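Local coordinates for protein alpha-galactosidase (Umbelopsis vinacea, PDB 3A5V) that probably hydrolyses terminal alpha-galactosidic bonds of sugars and glycoconjugates, as a tetrameric, N-glycosylated glycoside hydrolase of family 27, at residues 5-10 and 233-237; 76-80 and 120-124. All coordinates share one frame; numbering follows the deposited sequence.

Interaction 1 of 2, residues 5-10 and 233-237; sequences LAITPQ and SGGWN
Residues 5-10 and 233-237 meet in a contact that combines a proline-tryptophan CH-pi contact with hydrogen bonds to two backbone carbonyls, at the end of a (beta/alpha)8 barrel where its strands begin. The chain of 5-10 leads into the first barrel strand, 11-14, while 233-237 turns into the seventh, 236-238. Trp236, whose backbone is bonded to Trp184 of the adjoining strand 183-185 and to Asn182 just before it, points its indole at the incoming chain. Pro9 lies over one face of that indole: its CG sits 3.8 Å from the centroid of the six-membered ring, 12° off the normal, and its CD is 3.6 Å from Trp236 CZ2. A compact, conformationally restricted pyrrolidine, its C-H groups polarised by the ring nitrogen, suits such a face. At the indole edge, Trp236 NE1 donates to Ala6 O over 2.8 Å, the acceptor lying 20° out of the ring plane. Ala6 thereby satisfies a buried N-H, and its O also takes a weak bond from Gly234 N. Glycine fits at 234 because the backbone there turns through a positive phi. Gln10 continues inward, its NE2 held by Ser183 and Tyr125, whereas its OE1, buried beside Trp236 CD1 at 4.1 Å, has no hydrogen-bond partner in the model. The outer flank is secured by Ser233, a residue short enough to swing its hydroxyl across to Ile7. With OG anti to the backbone N (chi1 -178°), Ser233 OG donates to Ile7 O over 2.7 Å, in the carbonyl plane and on a lone pair.

Interaction 2 of 2, residues 76-80 and 120-124; sequences IKPLV and KWGID
Lys77 reaches from the first turn of helix 76-85 across the end of helix 111-121, meeting Trp121 with its stem and Lys120 with its tip. Its CB lies 4.0 Å from Trp121 CD1, and CG passes 3.6 Å from Trp121 O. CD and CE then run beside Lys120 O, and a bend at the last torsion (chi4 75°) brings Lys77 NZ to 2.9 Å from Lys120 O, nearly along the C=O axis. A long, flexible chain with a charged end suits this exposed margin, where its ammonium can reach a carbonyl of the last helical turn. A water bonded to Trp121 O also meets the ammonium, weakly. Deeper in, Ile76 lays its branched CB over the Trp121 six-membered ring, 3.8 Å from the centroid, with CG2 and CG1 spread over CE3 and CZ3. With the indole of Trp121 cut back to an alanine, Ile76 would probably lose the broad face it rests on and a gap would open between the helices. Gly122, the first residue past the helix, forms a Schellman motif with positive phi; a side chain would jam against Trp121 O and press on Val80 CG1. Val80 CG2 packs on Ile123 CD1 at 3.9 Å. The beginning of helix 76-85 thus meets the end of helix 111-121 on the outside of the barrel, where Val80 and Ile123 both also touch strand 89-95, and residues 122-124 lead inward to strand 125-129.

Interaction 2 is nested along the chain within the loop closed by interaction 1. Their centres are 23 Å apart and their nearest atoms about 5 Å, without touching. The first joins the strand ends of the barrel, the second two helices of its outer layer. Tyr125, next after Asp124, bonds Gln10, and Leu162, which touches Ala6 and Gln10, is backbone-bonded to Asp124. Arg159, the salt-bridge partner of Asp124, neighbours the same attached glycan as Ile7, whose side chain is about 3 Å from a mannose; the side chain of Trp121 is about 13 Å from a bound mannose. In such barrels the active site lies at the C-terminal strand ends, so both contacts, which lead into strand beginnings, are probably remote from it.

Interaction 1 of 2, residues 5-10 and 233-237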
loop_
_atom_site.group_PDB
_atom_site.type_symbol
_atom_site.label_atom_id
_atom_site.label_comp_id
_atom_site.label_asym_id
_atom_site.label_seq_id
_atom_site.Cartn_x
_atom_site.Cartn_y
_atom_site.Cartn_z
ATOM N N LEU A 5 19.851 21.603 -19.237
ATOM C CA LEU A 5 20.400 20.310 -19.638
ATOM C C LEU A 5 19.300 19.300 -19.946
ATOM O O LEU A 5 18.150 19.490 -19.532
ATOM C CB LEU A 5 21.345 19.758 -18.552
ATOM C CG LEU A 5 22.543 20.662 -18.174
ATOM C CD1 LEU A 5 23.330 20.097 -16.991
ATOM C CD2 LEU A 5 23.481 20.893 -19.351
ATOM N N ALA A 6 19.657 18.235 -20.667
ATOM C CA ALA A 6 18.675 17.199 -21.066
ATOM C C ALA A 6 17.410 17.793 -21.704
ATOM O O ALA A 6 16.275 17.351 -21.426
ATOM C CB ALA A 6 18.326 16.262 -19.875
ATOM N N ILE A 7 17.606 18.783 -22.586
ATOM C CA ILE A 7 16.478 19.391 -23.318
ATOM C C ILE A 7 15.788 18.296 -24.147
ATOM O O ILE A 7 14.561 18.278 -24.292
ATOM C CB ILE A 7 16.965 20.538 -24.249
ATOM C CG1 ILE A 7 17.737 21.612 -23.468
ATOM C CG2 ILE A 7 15.810 21.143 -25.043
ATOM C CD1 ILE A 7 16.972 22.228 -22.345
ATOM N N THR A 8 16.612 17.409 -24.699
ATOM C CA THR A 8 16.193 16.119 -25.233
ATOM C C THR A 8 16.825 15.078 -24.287
ATOM O O THR A 8 17.727 15.427 -23.498
ATOM C CB THR A 8 16.741 15.889 -26.657
ATOM O OG1 THR A 8 18.168 16.015 -26.635
ATOM C CG2 THR A 8 16.148 16.891 -27.657
ATOM N N PRO A 9 16.353 13.814 -24.333
ATOM C CA PRO A 9 16.982 12.810 -23.475
ATOM C C PRO A 9 18.497 12.684 -23.711
ATOM O O PRO A 9 18.950 12.748 -24.862
ATOM C CB PRO A 9 16.265 11.500 -23.863
ATOM C CG PRO A 9 14.893 11.964 -24.376
ATOM C CD PRO A 9 15.214 13.274 -25.097
ATOM N N GLN A 10 19.267 12.506 -22.636
ATOM C CA GLN A 10 20.727 12.310 -22.773
ATOM C C GLN A 10 21.070 10.989 -23.488
ATOM O O GLN A 10 20.311 10.025 -23.430
ATOM C CB GLN A 10 21.440 12.384 -21.410
ATOM C CG GLN A 10 21.077 11.249 -20.400
ATOM C CD GLN A 10 19.911 11.586 -19.448
ATOM O OE1 GLN A 10 18.974 12.311 -19.801
ATOM N NE2 GLN A 10 19.966 11.030 -18.239
ATOM N N SER A 233 10.494 17.928 -21.478
ATOM C CA SER A 233 11.836 18.419 -21.798
ATOM C C SER A 233 12.550 18.743 -20.485
ATOM O O SER A 233 11.970 19.410 -19.605
ATOM C CB SER A 233 11.775 19.679 -22.681
ATOM O OG SER A 233 13.086 20.113 -23.030
ATOM N N GLY A 234 13.783 18.246 -20.357
ATOM C CA GLY A 234 14.608 18.463 -19.159
ATOM C C GLY A 234 14.325 17.538 -17.978
ATOM O O GLY A 234 14.957 17.686 -16.942
ATOM N N GLY A 235 13.368 16.603 -18.123
ATOM C CA GLY A 235 12.905 15.786 -16.984
ATOM C C GLY A 235 12.269 14.486 -17.479
ATOM O O GLY A 235 11.048 14.409 -17.693
ATOM N N TRP A 236 13.099 13.461 -17.613
ATOM C CA TRP A 236 12.732 12.231 -18.327
ATOM C C TRP A 236 12.600 11.003 -17.429
ATOM O O TRP A 236 13.374 10.842 -16.493
ATOM C CB TRP A 236 13.825 11.909 -19.367
ATOM C CG TRP A 236 14.110 13.071 -20.288
ATOM C CD1 TRP A 236 15.215 13.859 -20.291
ATOM C CD2 TRP A 236 13.251 13.571 -21.310
ATOM N NE1 TRP A 236 15.114 14.824 -21.257
ATOM C CE2 TRP A 236 13.909 14.691 -21.893
ATOM C CE3 TRP A 236 11.975 13.212 -21.770
ATOM C CZ2 TRP A 236 13.351 15.430 -22.943
ATOM C CZ3 TRP A 236 11.402 13.957 -22.819
ATOM C CH2 TRP A 236 12.102 15.046 -23.403
ATOM N N ASN A 237 11.703 10.088 -17.801
ATOM C CA ASN A 237 11.707 8.718 -17.256
ATOM C C ASN A 237 12.893 7.948 -17.842
ATOM O O ASN A 237 13.165 8.053 -19.040
ATOM C CB ASN A 237 10.382 7.991 -17.591
ATOM C CG ASN A 237 9.162 8.710 -17.000
ATOM O OD1 ASN A 237 9.126 9.024 -15.803
ATOM N ND2 ASN A 237 8.167 8.981 -17.844
#

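Interaction 2 of 2, residues 76-80 and 120-124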
loop_
_atom_site.group_PDB
_atom_site.type_symbol
_atom_site.label_atom_id
_atom_site.label_comp_id
_atom_site.label_asym_id
_atom_site.label_seq_id
_atom_site.Cartn_x
_atom_site.Cartn_y
_atom_site.Cartn_z
ATOM N N ILE A 76 41.168 11.683 -11.232
ATOM C CA ILE A 76 40.085 11.779 -12.224
ATOM C C ILE A 76 40.226 12.990 -13.161
ATOM O O ILE A 76 39.942 12.884 -14.360
ATOM C CB ILE A 76 38.677 11.806 -11.535
ATOM C CG1 ILE A 76 38.394 10.483 -10.814
ATOM C CG2 ILE A 76 37.555 12.135 -12.534
ATOM C CD1 ILE A 76 38.282 9.255 -11.720
ATOM N N LYS A 77 40.651 14.135 -12.628
ATOM C CA LYS A 77 40.631 15.362 -13.443
ATOM C C LYS A 77 41.358 15.237 -14.803
ATOM O O LYS A 77 40.797 15.635 -15.828
ATOM C CB LYS A 77 41.094 16.614 -12.667
ATOM C CG LYS A 77 40.837 17.890 -13.453
ATOM C CD LYS A 77 41.508 19.092 -12.843
ATOM C CE LYS A 77 41.316 20.326 -13.726
ATOM N NZ LYS A 77 39.919 20.871 -13.623
ATOM N N PRO A 78 42.599 14.707 -14.819
ATOM C CA PRO A 78 43.288 14.599 -16.111
ATOM C C PRO A 78 42.609 13.648 -17.101
ATOM O O PRO A 78 42.708 13.857 -18.307
ATOM C CB PRO A 78 44.677 14.066 -15.723
ATOM C CG PRO A 78 44.870 14.531 -14.300
ATOM C CD PRO A 78 43.481 14.283 -13.716
ATOM N N LEU A 79 41.955 12.599 -16.595
ATOM C CA LEU A 79 41.125 11.737 -17.433
ATOM C C LEU A 79 39.924 12.503 -18.021
ATOM O O LEU A 79 39.607 12.358 -19.203
ATOM C CB LEU A 79 40.657 10.479 -16.648
ATOM C CG LEU A 79 39.673 9.547 -17.369
ATOM C CD1 LEU A 79 40.234 9.035 -18.727
ATOM C CD2 LEU A 79 39.285 8.360 -16.459
ATOM N N VAL A 80 39.253 13.300 -17.193
ATOM C CA VAL A 80 38.131 14.126 -17.675
ATOM C C VAL A 80 38.617 15.114 -18.755
ATOM O O VAL A 80 37.939 15.328 -19.762
ATOM C CB VAL A 80 37.424 14.862 -16.522
ATOM C CG1 VAL A 80 36.471 15.916 -17.044
ATOM C CG2 VAL A 80 36.694 13.852 -15.612
ATOM N N LYS A 120 35.209 20.396 -9.557
ATOM C CA LYS A 120 36.648 20.650 -9.687
ATOM C C LYS A 120 37.271 19.720 -10.732
ATOM O O LYS A 120 38.137 20.128 -11.517
ATOM C CB LYS A 120 37.326 20.458 -8.322
ATOM C CG LYS A 120 38.855 20.501 -8.329
ATOM C CD LYS A 120 39.412 20.083 -6.953
ATOM C CE LYS A 120 40.914 20.333 -6.841
ATOM N NZ LYS A 120 41.395 20.141 -5.423
ATOM N N TRP A 121 36.809 18.470 -10.750
ATOM C CA TRP A 121 37.285 17.504 -11.724
ATOM C C TRP A 121 36.798 17.758 -13.147
ATOM O O TRP A 121 37.341 17.177 -14.088
ATOM C CB TRP A 121 36.900 16.082 -11.316
ATOM C CG TRP A 121 37.594 15.547 -10.095
ATOM C CD1 TRP A 121 38.708 16.056 -9.474
ATOM C CD2 TRP A 121 37.221 14.378 -9.359
ATOM N NE1 TRP A 121 39.042 15.268 -8.387
ATOM C CE2 TRP A 121 38.151 14.227 -8.305
ATOM C CE3 TRP A 121 36.186 13.436 -9.492
ATOM C CZ2 TRP A 121 38.078 13.168 -7.386
ATOM C CZ3 TRP A 121 36.119 12.380 -8.579
ATOM C CH2 TRP A 121 37.062 12.262 -7.542
ATOM N N GLY A 122 35.784 18.608 -13.304
ATOM C CA GLY A 122 35.171 18.853 -14.615
ATOM C C GLY A 122 34.022 17.911 -14.990
ATOM O O GLY A 122 33.663 17.795 -16.158
ATOM N N ILE A 123 33.465 17.215 -14.000
ATOM C CA ILE A 123 32.342 16.268 -14.222
ATOM C C ILE A 123 31.125 17.037 -14.761
ATOM O O ILE A 123 30.870 18.175 -14.345
ATOM C CB ILE A 123 32.011 15.503 -12.892
ATOM C CG1 ILE A 123 33.170 14.582 -12.484
ATOM C CG2 ILE A 123 30.665 14.726 -12.964
ATOM C CD1 ILE A 123 33.472 13.414 -13.461
ATOM N N ASP A 124 30.414 16.435 -15.715
ATOM C CA ASP A 124 29.279 17.070 -16.396
ATOM C C ASP A 124 27.934 16.373 -16.112
ATOM O O ASP A 124 26.902 16.775 -16.659
ATOM C CB ASP A 124 29.524 16.987 -17.911
ATOM C CG ASP A 124 30.868 17.578 -18.319
ATOM O OD1 ASP A 124 31.037 18.790 -18.135
ATOM O OD2 ASP A 124 31.750 16.826 -18.798
HETATM O O HOH W 1 38.521 18.817 -16.024
#